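Local coordinates for protein 4'-phospho-dehydrooxetanocin synthase (Bacillus megaterium, PDB 5UL3) that catalyses the cobalamin-dependent radical S-adenosylmethionine ring contraction of dAMP to an oxetane aldehyde, a step in the biosynthesis of the nucleoside analogue oxetanocin A, at residues Trp420-Leu425 with Met508-Leu513; Leu51-Thr56 with Leu115-Val120. All coordinates share one frame; numbering follows the deposited sequence.

Contact 1 (Trp420-Leu425 with Met508-Leu513); sequences WHYCAL and MTYEEL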
ATOM      1  N   TRP A 420      -0.498  -6.307 -21.130  1.00 25.10           N
ATOM      2  CA  TRP A 420      -0.029  -7.157 -20.042  1.00 25.43           C
ATOM      3  C   TRP A 420       1.270  -7.868 -20.409  1.00 26.86           C
ATOM      4  O   TRP A 420       2.136  -8.076 -19.545  1.00 24.83           O
ATOM      5  CB  TRP A 420      -1.125  -8.159 -19.669  1.00 22.34           C
ATOM      6  CG  TRP A 420      -2.138  -7.573 -18.736  1.00 26.77           C
ATOM      7  CD1 TRP A 420      -3.353  -6.995 -19.069  1.00 30.05           C
ATOM      8  CD2 TRP A 420      -2.022  -7.467 -17.312  1.00 25.46           C
ATOM      9  NE1 TRP A 420      -3.990  -6.555 -17.930  1.00 24.98           N
ATOM     10  CE2 TRP A 420      -3.196  -6.834 -16.840  1.00 26.75           C
ATOM     11  CE3 TRP A 420      -1.038  -7.852 -16.384  1.00 25.74           C
ATOM     12  CZ2 TRP A 420      -3.414  -6.584 -15.483  1.00 25.28           C
ATOM     13  CZ3 TRP A 420      -1.258  -7.593 -15.040  1.00 25.58           C
ATOM     14  CH2 TRP A 420      -2.439  -6.966 -14.602  1.00 25.96           C
ATOM     15  N   HIS A 421       1.431  -8.241 -21.679  1.00 24.63           N
ATOM     16  CA  HIS A 421       2.691  -8.842 -22.106  1.00 28.79           C
ATOM     17  C   HIS A 421       3.837  -7.859 -21.935  1.00 28.38           C
ATOM     18  O   HIS A 421       4.905  -8.227 -21.432  1.00 26.87           O
ATOM     19  CB  HIS A 421       2.601  -9.311 -23.558  1.00 29.82           C
ATOM     20  CG  HIS A 421       3.837 -10.007 -24.044  1.00 30.33           C
ATOM     21  ND1 HIS A 421       4.401  -9.746 -25.276  1.00 35.23           N
ATOM     22  CD2 HIS A 421       4.613 -10.958 -23.470  1.00 37.77           C
ATOM     23  CE1 HIS A 421       5.474 -10.500 -25.435  1.00 34.29           C
ATOM     24  NE2 HIS A 421       5.622 -11.250 -24.359  1.00 32.42           N
ATOM     25  N   TYR A 422       3.628  -6.599 -22.335  1.00 26.63           N
ATOM     26  CA  TYR A 422       4.648  -5.578 -22.113  1.00 28.93           C
ATOM     27  C   TYR A 422       4.962  -5.429 -20.633  1.00 30.31           C
ATOM     28  O   TYR A 422       6.122  -5.209 -20.264  1.00 26.88           O
ATOM     29  CB  TYR A 422       4.204  -4.232 -22.694  1.00 23.07           C
ATOM     30  CG  TYR A 422       4.679  -4.022 -24.121  1.00 31.54           C
ATOM     31  CD1 TYR A 422       3.954  -4.514 -25.184  1.00 32.33           C
ATOM     32  CD2 TYR A 422       5.876  -3.375 -24.389  1.00 31.83           C
ATOM     33  CE1 TYR A 422       4.385  -4.344 -26.486  1.00 41.42           C
ATOM     34  CE2 TYR A 422       6.323  -3.197 -25.693  1.00 39.97           C
ATOM     35  CZ  TYR A 422       5.564  -3.686 -26.735  1.00 45.09           C
ATOM     36  OH  TYR A 422       5.977  -3.525 -28.037  1.00 48.36           O
ATOM     37  N   CYS A 423       3.942  -5.507 -19.768  1.00 23.60           N
ATOM     38  CA  CYS A 423       4.207  -5.474 -18.330  1.00 23.39           C
ATOM     39  C   CYS A 423       5.119  -6.627 -17.920  1.00 25.86           C
ATOM     40  O   CYS A 423       6.088  -6.434 -17.179  1.00 25.15           O
ATOM     41  CB  CYS A 423       2.907  -5.540 -17.542  1.00 26.32           C
ATOM     42  SG  CYS A 423       1.957  -4.014 -17.638  1.00 25.93           S
ATOM     43  N   ALA A 424       4.822  -7.838 -18.397  1.00 26.92           N
ATOM     44  CA  ALA A 424       5.685  -8.974 -18.080  1.00 26.66           C
ATOM     45  C   ALA A 424       7.107  -8.751 -18.592  1.00 25.80           C
ATOM     46  O   ALA A 424       8.087  -9.004 -17.873  1.00 27.89           O
ATOM     47  CB  ALA A 424       5.098 -10.260 -18.663  1.00 27.45           C
ATOM     48  N   LEU A 425       7.239  -8.298 -19.840  1.00 26.76           N
ATOM     49  CA  LEU A 425       8.563  -8.053 -20.408  1.00 30.46           C
ATOM     50  C   LEU A 425       9.343  -7.051 -19.574  1.00 36.79           C
ATOM     51  O   LEU A 425      10.562  -7.186 -19.405  1.00 31.90           O
ATOM     52  CB  LEU A 425       8.447  -7.548 -21.846  1.00 28.60           C
ATOM     53  CG  LEU A 425       7.947  -8.528 -22.909  1.00 32.74           C
ATOM     54  CD1 LEU A 425       7.815  -7.817 -24.246  1.00 31.89           C
ATOM     55  CD2 LEU A 425       8.914  -9.693 -23.028  1.00 35.68           C
ATOM     56  N   MET A 508       3.188 -16.970 -32.368  1.00 60.73           N
ATOM     57  CA  MET A 508       1.777 -16.648 -32.226  1.00 54.91           C
ATOM     58  C   MET A 508       1.575 -15.140 -32.226  1.00 49.28           C
ATOM     59  O   MET A 508       2.404 -14.379 -31.715  1.00 47.18           O
ATOM     60  CB  MET A 508       1.219 -17.229 -30.930  1.00 49.28           C
ATOM     61  CG  MET A 508       1.529 -18.685 -30.705  1.00 60.80           C
ATOM     62  SD  MET A 508       0.811 -19.217 -29.145  1.00 63.82           S
ATOM     63  CE  MET A 508      -0.902 -19.106 -29.588  1.00 41.16           C
ATOM     64  N   THR A 509       0.471 -14.707 -32.815  1.00 45.98           N
ATOM     65  CA  THR A 509       0.043 -13.337 -32.620  1.00 45.84           C
ATOM     66  C   THR A 509      -0.708 -13.225 -31.296  1.00 38.96           C
ATOM     67  O   THR A 509      -1.121 -14.226 -30.699  1.00 38.27           O
ATOM     68  CB  THR A 509      -0.858 -12.886 -33.765  1.00 47.37           C
ATOM     69  OG1 THR A 509      -2.064 -13.655 -33.721  1.00 40.57           O
ATOM     70  CG2 THR A 509      -0.167 -13.091 -35.123  1.00 43.34           C
ATOM     71  N   TYR A 510      -0.892 -11.986 -30.837  1.00 39.62           N
ATOM     72  CA  TYR A 510      -1.672 -11.782 -29.622  1.00 38.85           C
ATOM     73  C   TYR A 510      -3.082 -12.340 -29.777  1.00 40.88           C
ATOM     74  O   TYR A 510      -3.606 -12.989 -28.862  1.00 34.29           O
ATOM     75  CB  TYR A 510      -1.702 -10.297 -29.261  1.00 34.27           C
ATOM     76  CG  TYR A 510      -0.375  -9.793 -28.743  1.00 32.07           C
ATOM     77  CD1 TYR A 510       0.192 -10.346 -27.604  1.00 36.30           C
ATOM     78  CD2 TYR A 510       0.315  -8.773 -29.393  1.00 37.00           C
ATOM     79  CE1 TYR A 510       1.412  -9.905 -27.122  1.00 34.40           C
ATOM     80  CE2 TYR A 510       1.539  -8.321 -28.921  1.00 40.61           C
ATOM     81  CZ  TYR A 510       2.079  -8.891 -27.781  1.00 36.23           C
ATOM     82  OH  TYR A 510       3.285  -8.458 -27.288  1.00 36.79           O
ATOM     83  N   GLU A 511      -3.694 -12.136 -30.948  1.00 38.22           N
ATOM     84  CA  GLU A 511      -5.044 -12.640 -31.174  1.00 35.00           C
ATOM     85  C   GLU A 511      -5.090 -14.162 -31.132  1.00 36.67           C
ATOM     86  O   GLU A 511      -6.053 -14.745 -30.619  1.00 38.21           O
ATOM     87  CB  GLU A 511      -5.580 -12.115 -32.513  1.00 40.57           C
ATOM     88  CG  GLU A 511      -6.976 -12.622 -32.859  1.00 49.88           C
ATOM     89  CD  GLU A 511      -7.578 -11.906 -34.060  1.00 64.12           C
ATOM     90  OE1 GLU A 511      -6.850 -11.136 -34.723  1.00 68.02           O
ATOM     91  OE2 GLU A 511      -8.781 -12.106 -34.331  1.00 68.71           O
ATOM     92  N   GLU A 512      -4.067 -14.829 -31.673  1.00 35.72           N
ATOM     93  CA  GLU A 512      -4.054 -16.287 -31.626  1.00 40.30           C
ATOM     94  C   GLU A 512      -3.920 -16.783 -30.191  1.00 42.54           C
ATOM     95  O   GLU A 512      -4.617 -17.720 -29.780  1.00 38.87           O
ATOM     96  CB  GLU A 512      -2.916 -16.837 -32.491  1.00 46.77           C
ATOM     97  CG  GLU A 512      -3.079 -16.590 -33.991  1.00 59.88           C
ATOM     98  CD  GLU A 512      -1.881 -17.071 -34.813  1.00 66.28           C
ATOM     99  OE1 GLU A 512      -0.759 -17.152 -34.268  1.00 49.95           O
ATOM    100  OE2 GLU A 512      -2.067 -17.373 -36.011  1.00 70.13           O
ATOM    101  N   LEU A 513      -3.024 -16.160 -29.420  1.00 37.98           N
ATOM    102  CA  LEU A 513      -2.874 -16.523 -28.017  1.00 37.33           C
ATOM    103  C   LEU A 513      -4.171 -16.291 -27.259  1.00 31.91           C
ATOM    104  O   LEU A 513      -4.621 -17.152 -26.493  1.00 35.58           O
ATOM    105  CB  LEU A 513      -1.737 -15.713 -27.394  1.00 36.79           C
ATOM    106  CG  LEU A 513      -1.550 -15.926 -25.893  1.00 36.08           C
ATOM    107  CD1 LEU A 513      -1.222 -17.383 -25.613  1.00 37.12           C
ATOM    108  CD2 LEU A 513      -0.452 -14.997 -25.364  1.00 38.44           C
TER
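A helix-to-helix contact on the outer layer of the partial TIM barrel brings His-421 against Tyr-510. Helix 410-426, which carries His-421, is the crossover helix of a beta-alpha-beta unit, joining the neighbouring parallel strands 393-398 and 432-436; Tyr-510 opens helix 510-519. The one polar link between the segments is a short hydrogen bond between His-421 ND1 and Tyr-510 OH, 2.6 Å long and fairly straight at 161°, in which either group could be the donor. The phenol oxygen arrives at the edge of the imidazole, near its plane, and ND1 likewise lies near the plane of the phenol ring. The two rings are nevertheless turned 63° from each other, their centroids 5.5 Å apart, an oblique pairing. With His-421 CG anti to the backbone N (chi1 -177°), the side chain reaches out from its helix and crosses that of Tyr-510 at about a right angle. Its CB then rests 3.8 Å from Tyr-510 CE1, so an apolar touch accompanies the bond. One turn further on, Leu-425 CD1 lies 3.7 Å above the imidazole plane, offset toward the rim, and so covers part of one face. Back toward the start of helix 410-426, the Tyr-510 side chain also packs on Val-414 and Lys-418, while Leu-513 touches Leu-417 and Glu-511 forms a salt bridge with Lys-410, so the first turn of helix 510-519 lies against several turns of helix 410-426. The start of helix 510-519 is fixed by a capping box with Thr-509 as N-cap. Glu-512 N donates to Thr-509 OG1 at 3.1 Å, and in return Thr-509 N gives its hydrogen to Glu-512 OE1, also at 3.1 Å, approaching from above the carboxylate plane.

Contact 2 (Leu51-Thr56 with Leu115-Val120); sequences LVSGET and LELPTV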
ATOM      1  N   LEU A  51      20.599  28.678   2.054  1.00 31.71           N
ATOM      2  CA  LEU A  51      19.350  27.926   2.069  1.00 33.71           C
ATOM      3  C   LEU A  51      19.366  27.011   0.854  1.00 29.79           C
ATOM      4  O   LEU A  51      19.667  27.467  -0.253  1.00 28.31           O
ATOM      5  CB  LEU A  51      18.140  28.875   2.011  1.00 28.31           C
ATOM      6  CG  LEU A  51      16.768  28.251   1.710  1.00 32.18           C
ATOM      7  CD1 LEU A  51      16.351  27.329   2.821  1.00 36.53           C
ATOM      8  CD2 LEU A  51      15.725  29.330   1.479  1.00 40.55           C
ATOM      9  N   VAL A  52      19.044  25.730   1.045  1.00 28.21           N
ATOM     10  CA  VAL A  52      18.811  24.815  -0.066  1.00 21.73           C
ATOM     11  C   VAL A  52      17.318  24.489  -0.073  1.00 22.73           C
ATOM     12  O   VAL A  52      16.740  24.188   0.980  1.00 24.53           O
ATOM     13  CB  VAL A  52      19.650  23.530   0.040  1.00 31.27           C
ATOM     14  CG1 VAL A  52      19.245  22.538  -1.058  1.00 31.80           C
ATOM     15  CG2 VAL A  52      21.134  23.868  -0.099  1.00 38.59           C
ATOM     16  N   SER A  53      16.706  24.565  -1.242  1.00 23.91           N
ATOM     17  CA  SER A  53      15.315  24.121  -1.397  1.00 21.89           C
ATOM     18  C   SER A  53      15.200  23.482  -2.770  1.00 25.48           C
ATOM     19  O   SER A  53      16.198  23.303  -3.473  1.00 27.37           O
ATOM     20  CB  SER A  53      14.343  25.297  -1.201  1.00 26.27           C
ATOM     21  OG  SER A  53      12.994  24.822  -1.151  1.00 25.55           O
ATOM     22  N   GLY A  54      13.968  23.164  -3.190  1.00 22.97           N
ATOM     23  CA  GLY A  54      13.796  22.396  -4.411  1.00 24.26           C
ATOM     24  C   GLY A  54      14.155  20.939  -4.132  1.00 21.99           C
ATOM     25  O   GLY A  54      14.477  20.567  -3.012  1.00 24.71           O
ATOM     26  N   GLU A  55      14.111  20.117  -5.185  1.00 23.30           N
ATOM     27  CA  GLU A  55      14.426  18.695  -5.064  1.00 24.79           C
ATOM     28  C   GLU A  55      14.805  18.150  -6.434  1.00 21.71           C
ATOM     29  O   GLU A  55      14.454  18.728  -7.462  1.00 23.12           O
ATOM     30  CB  GLU A  55      13.250  17.907  -4.459  1.00 22.24           C
ATOM     31  CG  GLU A  55      11.909  18.169  -5.146  1.00 19.78           C
ATOM     32  CD  GLU A  55      11.777  17.441  -6.481  1.00 25.42           C
ATOM     33  OE1 GLU A  55      12.219  16.275  -6.600  1.00 27.29           O
ATOM     34  OE2 GLU A  55      11.233  18.029  -7.430  1.00 24.01           O
ATOM     35  N   THR A  56      15.527  17.013  -6.425  1.00 24.88           N
ATOM     36  CA  THR A  56      16.066  16.351  -7.622  1.00 27.38           C
ATOM     37  C   THR A  56      16.454  17.327  -8.738  1.00 27.00           C
ATOM     38  O   THR A  56      17.495  17.985  -8.643  1.00 30.09           O
ATOM     39  CB  THR A  56      15.107  15.269  -8.167  1.00 25.67           C
ATOM     40  OG1 THR A  56      13.879  15.833  -8.652  1.00 27.53           O
ATOM     41  CG2 THR A  56      14.799  14.233  -7.069  1.00 22.93           C
ATOM     42  N   LEU A 115      12.560  34.001   1.542  1.00 29.01           N
ATOM     43  CA  LEU A 115      13.530  32.953   1.831  1.00 28.02           C
ATOM     44  C   LEU A 115      13.502  32.496   3.280  1.00 32.65           C
ATOM     45  O   LEU A 115      14.220  31.553   3.625  1.00 32.17           O
ATOM     46  CB  LEU A 115      14.945  33.419   1.486  1.00 31.10           C
ATOM     47  CG  LEU A 115      15.165  33.625  -0.007  1.00 30.14           C
ATOM     48  CD1 LEU A 115      16.569  34.184  -0.246  1.00 32.01           C
ATOM     49  CD2 LEU A 115      14.971  32.287  -0.717  1.00 30.64           C
ATOM     50  N   GLU A 116      12.706  33.148   4.131  1.00 28.70           N
ATOM     51  CA  GLU A 116      12.523  32.722   5.514  1.00 30.17           C
ATOM     52  C   GLU A 116      11.424  31.661   5.550  1.00 29.81           C
ATOM     53  O   GLU A 116      10.282  31.903   5.938  1.00 29.84           O
ATOM     54  CB  GLU A 116      12.197  33.921   6.400  1.00 36.62           C
ATOM     55  CG  GLU A 116      13.348  34.926   6.474  1.00 39.62           C
ATOM     56  CD  GLU A 116      13.209  35.923   7.617  1.00 62.09           C
ATOM     57  OE1 GLU A 116      14.252  36.339   8.173  1.00 68.01           O
ATOM     58  OE2 GLU A 116      12.066  36.289   7.960  1.00 53.64           O
ATOM     59  N   LEU A 117      11.796  30.465   5.094  1.00 28.96           N
ATOM     60  CA  LEU A 117      10.830  29.377   4.977  1.00 26.68           C
ATOM     61  C   LEU A 117      10.432  28.860   6.359  1.00 28.18           C
ATOM     62  O   LEU A 117      11.288  28.700   7.241  1.00 28.54           O
ATOM     63  CB  LEU A 117      11.413  28.233   4.139  1.00 26.40           C
ATOM     64  CG  LEU A 117      11.807  28.551   2.696  1.00 30.30           C
ATOM     65  CD1 LEU A 117      12.219  27.266   1.985  1.00 33.52           C
ATOM     66  CD2 LEU A 117      10.651  29.200   1.972  1.00 29.42           C
ATOM     67  N   PRO A 118       9.153  28.563   6.578  1.00 24.74           N
ATOM     68  CA  PRO A 118       8.762  27.868   7.805  1.00 27.49           C
ATOM     69  C   PRO A 118       9.285  26.444   7.780  1.00 26.02           C
ATOM     70  O   PRO A 118       9.703  25.922   6.743  1.00 25.51           O
ATOM     71  CB  PRO A 118       7.231  27.899   7.777  1.00 28.17           C
ATOM     72  CG  PRO A 118       6.898  27.967   6.329  1.00 30.93           C
ATOM     73  CD  PRO A 118       8.016  28.745   5.652  1.00 26.70           C
ATOM     74  N   THR A 119       9.293  25.832   8.952  1.00 26.43           N
ATOM     75  CA  THR A 119       9.723  24.451   9.101  1.00 27.47           C
ATOM     76  C   THR A 119       8.503  23.579   9.355  1.00 23.69           C
ATOM     77  O   THR A 119       7.644  23.922  10.175  1.00 26.13           O
ATOM     78  CB  THR A 119      10.734  24.304  10.238  1.00 29.12           C
ATOM     79  OG1 THR A 119      11.955  24.937   9.843  1.00 32.35           O
ATOM     80  CG2 THR A 119      11.010  22.822  10.528  1.00 36.06           C
ATOM     81  N   VAL A 120       8.433  22.459   8.637  1.00 25.51           N
ATOM     82  CA  VAL A 120       7.365  21.478   8.768  1.00 23.70           C
ATOM     83  C   VAL A 120       8.012  20.149   9.114  1.00 19.67           C
ATOM     84  O   VAL A 120       8.892  19.688   8.384  1.00 24.01           O
ATOM     85  CB  VAL A 120       6.564  21.353   7.457  1.00 24.95           C
ATOM     86  CG1 VAL A 120       5.507  20.273   7.575  1.00 24.84           C
ATOM     87  CG2 VAL A 120       5.943  22.708   7.069  1.00 22.55           C
TER
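Apolar contact dominates where Leu-51, on an outermost strand of the N-terminal antiparallel sheet, meets Leu-115 and Leu-117, where the chain passes from helix 109-115 to strand 119-124 of the cobalamin-binding Rossmann fold. A single methyl does most of the touching: Leu-51 CD2 lies 3.8 Å from Leu-115 CD2 and 4.1 Å from Leu-117 CD1. Leu-51 CG stands anti to the backbone N (chi1 167°), which carries this methyl across to both partners. Leu-117 CD1 also comes within 4.1 Å of Ser-53 OG, two residues along the strand on the same side.

Polar groups meet only carbon across the interface, which has no hydrogen bond. Leu-115 O sits 3.4 Å from Leu-51 CD2, yet it accepts a bond from Arg-49 NH1 and a weak one from Leu-117 N across the inverse gamma turn centred on Glu-116. Ser-53 OG has a weak hydrogen bond to Arg-148 O.

Strand 60-64 borders both segments: its backbone pairs with Leu-51 and Ser-53, and the side chains of Leu-51 and Leu-115 pack on Tyr-62; Leu-51 also touches Lys-154 of strand 154-159 and Glu-32 of helix 28-39.

Overall arrangement
Along the chain, both segments of contact 2 precede those of contact 1. Their centres are about 47 Å apart and their nearest atoms about 25 Å, so they do not touch, and they share no helix, strand or sheet. Contact 2 is a buried junction between the N-terminal four-stranded antiparallel sheet, probably part of the N-terminal domain, and the approach to the Rossmann sheet that houses cobalamin. Contact 1 lies at the surface; both of its segments fall in the radical SAM core region of the sequence. Both contacts are remote from the annotated cofactor and substrate sites: one probably joins neighbouring domains, the other two helices of the radical SAM part.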